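PDB 1Y7U: acyl-CoA hydrolase from Bacillus cereus, which probably hydrolyses the thioester bond of long-chain fatty acyl-CoA molecules, and binds coenzyme A and calcium. Local coordinates for residues T29-N32 and D33-L37. Numbering follows the deposited sequence.
Sequences TDLN and DHNTL. With COA (coenzyme A), chain J.
Leu-31 runs alongside Asn-35, its CD1 methyl 3.5 Å from Asn-35 OD1. The other methyl of Leu-31, CD2, packs against the backbone where Thr-36 passes into Leu-37, 3.6 Å from Thr-36 C. Asn-35 reaches this position with CG anti to its own backbone N (chi1 177°), and its OD1 accepts a hydrogen bond from Ser-78 OG, which helps hold the amide beside the leucine. Between these two residues the chain turns back on itself. A type I beta turn runs from Asn-32 to Asn-35, closed by Asn-35 N to Asn-32 O at 3.2 Å. The return is fastened by a nearly straight bond from Asn-32 N to Thr-36 O, 2.8 Å long, and the same oxygen also takes a CA-H contact from Leu-31 CA. Leu-31 and Leu-37 form a single backbone bridge, and Leu-37 CA sits 3.3 Å from Asp-30 O in a second CA-H...O contact, while the CD2 methyl of Leu-37 rests on Asp-30 CB at 3.6 Å. The amide of Asn-32 lies within the turn, against the backbone of residues 33-36. In one of its two conformers Asp-33 pairs through OD1 with Arg-25 of a third subunit, a link that the second conformer makes doubtful. The CB of Thr-36 points away from residues 29-32, and OG1, anti to the backbone N (chi1 -178°), donates a hydrogen bond of 3.1 Å to O5P of coenzyme A. That ligand is also held by Ser-95, Arg-93 and Thr-94 of a second subunit, so this tight loop between strand 20-25 and helix 39-58 forms one wall of an intersubunit coenzyme A site, as in hotdog-fold thioesterases.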
loop_
_atom_site.group_PDB
_atom_site.type_symbol
_atom_site.label_atom_id
_atom_site.label_comp_id
_atom_site.label_asym_id
_atom_site.label_seq_id
_atom_site.Cartn_x
_atom_site.Cartn_y
_atom_site.Cartn_z
ATOM N N THR A 29 5.988 -4.296 -7.741
ATOM C CA THR A 29 4.867 -4.938 -7.053
ATOM C C THR A 29 3.819 -5.466 -8.026
ATOM O O THR A 29 3.307 -6.572 -7.870
ATOM C CB THR A 29 4.133 -3.946 -6.139
ATOM O OG1 THR A 29 5.077 -3.276 -5.292
ATOM C CG2 THR A 29 3.093 -4.672 -5.304
ATOM N N ASP A 30 3.499 -4.647 -9.024
ATOM C CA ASP A 30 2.498 -4.979 -10.022
ATOM C C ASP A 30 3.002 -5.800 -11.206
ATOM O O ASP A 30 2.235 -6.108 -12.111
ATOM C CB ASP A 30 1.842 -3.692 -10.521
ATOM C CG ASP A 30 1.344 -2.818 -9.385
ATOM O OD1 ASP A 30 0.494 -3.288 -8.599
ATOM O OD2 ASP A 30 1.805 -1.662 -9.271
ATOM N N LEU A 31 4.280 -6.162 -11.219
ATOM C CA LEU A 31 4.789 -6.968 -12.325
ATOM C C LEU A 31 4.737 -8.446 -11.969
ATOM O O LEU A 31 5.076 -8.843 -10.855
ATOM C CB LEU A 31 6.224 -6.575 -12.673
ATOM C CG LEU A 31 6.369 -5.175 -13.264
ATOM C CD1 LEU A 31 7.834 -4.819 -13.410
ATOM C CD2 LEU A 31 5.665 -5.125 -14.607
ATOM N N ASN A 32 4.284 -9.263 -12.906
ATOM C CA ASN A 32 4.230 -10.686 -12.647
ATOM C C ASN A 32 5.602 -11.253 -12.969
ATOM O O ASN A 32 6.568 -10.511 -13.158
ATOM C CB ASN A 32 3.141 -11.364 -13.487
ATOM C CG ASN A 32 3.405 -11.288 -14.977
ATOM O OD1 ASN A 32 2.470 -11.341 -15.775
ATOM N ND2 ASN A 32 4.672 -11.183 -15.364
ATOM N N ASP A 33 5.645 -12.573 -13.061
ATOM C CA ASP A 33 6.845 -13.346 -13.339
ATOM C C ASP A 33 7.500 -13.111 -14.706
ATOM O O ASP A 33 8.697 -13.336 -14.870
ATOM C CB ASP A 33 6.485 -14.820 -13.190
ATOM C CG ASP A 33 4.985 -15.035 -12.953
ATOM O OD1 ASP A 33 4.544 -14.988 -11.788
ATOM O OD2 ASP A 33 4.244 -15.239 -13.935
ATOM N N HIS A 34 6.717 -12.663 -15.683
ATOM C CA HIS A 34 7.215 -12.425 -17.031
ATOM C C HIS A 34 7.513 -10.961 -17.281
ATOM O O HIS A 34 7.646 -10.538 -18.430
ATOM C CB HIS A 34 6.217 -12.894 -18.076
ATOM C CG HIS A 34 6.177 -14.375 -18.236
ATOM N ND1 HIS A 34 5.158 -15.152 -17.732
ATOM C CD2 HIS A 34 7.057 -15.230 -18.807
ATOM C CE1 HIS A 34 5.409 -16.422 -17.987
ATOM N NE2 HIS A 34 6.556 -16.496 -18.638
ATOM N N ASN A 35 7.633 -10.189 -16.207
ATOM C CA ASN A 35 7.896 -8.763 -16.325
ATOM C C ASN A 35 6.832 -8.076 -17.171
ATOM O O ASN A 35 7.121 -7.455 -18.189
ATOM C CB ASN A 35 9.282 -8.502 -16.922
ATOM C CG ASN A 35 9.554 -7.020 -17.135
ATOM O OD1 ASN A 35 9.369 -6.204 -16.228
ATOM N ND2 ASN A 35 9.996 -6.667 -18.336
ATOM N N THR A 36 5.587 -8.226 -16.752
ATOM C CA THR A 36 4.471 -7.584 -17.417
ATOM C C THR A 36 3.450 -7.385 -16.306
ATOM O O THR A 36 3.391 -8.175 -15.362
ATOM C CB THR A 36 3.874 -8.446 -18.553
ATOM O OG1 THR A 36 2.802 -7.727 -19.182
ATOM C CG2 THR A 36 3.340 -9.753 -18.012
ATOM N N LEU A 37 2.677 -6.312 -16.403
ATOM C CA LEU A 37 1.678 -6.006 -15.397
ATOM C C LEU A 37 0.634 -7.096 -15.266
ATOM O O LEU A 37 0.369 -7.835 -16.217
ATOM C CB LEU A 37 0.958 -4.712 -15.752
ATOM C CG LEU A 37 1.612 -3.348 -15.553
ATOM C CD1 LEU A 37 0.701 -2.302 -16.175
ATOM C CD2 LEU A 37 1.820 -3.063 -14.065
HETATM N N1A COA J . -7.864 -13.397 -25.597
HETATM C C2A COA J . -7.855 -14.678 -25.298
HETATM N N3A COA J . -6.903 -15.410 -25.826
HETATM C C4A COA J . -6.023 -14.918 -26.627
HETATM C C5A COA J . -6.023 -13.656 -26.898
HETATM C C6A COA J . -6.951 -12.888 -26.386
HETATM N N6A COA J . -7.001 -11.624 -26.626
HETATM N N7A COA J . -5.050 -13.415 -27.665
HETATM C C8A COA J . -4.430 -14.527 -27.836
HETATM N N9A COA J . -5.024 -15.499 -27.207
HETATM C C1B COA J . -4.736 -16.937 -27.197
HETATM C C2B COA J . -4.877 -17.580 -28.496
HETATM O O2B COA J . -6.152 -18.048 -28.550
HETATM C C3B COA J . -4.058 -18.770 -28.337
HETATM O O3B COA J . -4.810 -19.667 -27.623
HETATM P P3B COA J . -4.698 -21.176 -27.803
HETATM O O7A COA J . -5.220 -21.877 -26.752
HETATM O O8A COA J . -3.388 -21.543 -28.036
HETATM O O9A COA J . -5.527 -21.626 -28.808
HETATM C C4B COA J . -2.896 -18.213 -27.637
HETATM O O4B COA J . -3.432 -17.221 -26.895
HETATM C C5B COA J . -2.170 -17.326 -28.580
HETATM O O5B COA J . -1.311 -17.919 -29.448
HETATM P P1A COA J . -0.452 -16.940 -30.126
HETATM O O1A COA J . -1.173 -16.390 -31.194
HETATM O O2A COA J . 0.739 -17.626 -30.429
HETATM O O3A COA J . -0.228 -15.827 -29.119
HETATM P P2A COA J . 0.043 -14.377 -29.540
HETATM O O4A COA J . -0.872 -13.758 -30.455
HETATM O O5A COA J . 1.400 -13.943 -29.533
HETATM O O6A COA J . -0.607 -13.691 -28.380
HETATM C CBP COA J . -0.430 -13.089 -26.046
HETATM C CCP COA J . -0.197 -14.086 -27.137
HETATM C CDP COA J . -1.767 -13.264 -25.456
HETATM C CEP COA J . 0.563 -13.542 -25.084
HETATM C CAP COA J . -0.194 -11.626 -26.313
HETATM O OAP COA J . -1.386 -11.083 -26.691
HETATM C C9P COA J . 0.228 -10.847 -25.136
HETATM O O9P COA J . 1.455 -10.992 -24.568
HETATM N N8P COA J . -0.626 -10.045 -24.655
HETATM C C7P COA J . -0.347 -9.319 -23.500
HETATM C C6P COA J . -0.790 -9.936 -22.213
HETATM C C5P COA J . -0.125 -9.280 -21.086
HETATM O O5P COA J . 0.937 -9.596 -20.759
HETATM N N4P COA J . -0.707 -8.328 -20.517
HETATM C C3P COA J . -1.089 -8.291 -19.176
HETATM C C2P COA J . -1.404 -6.861 -18.906
HETATM S S1P COA J . -0.451 -5.773 -19.904
#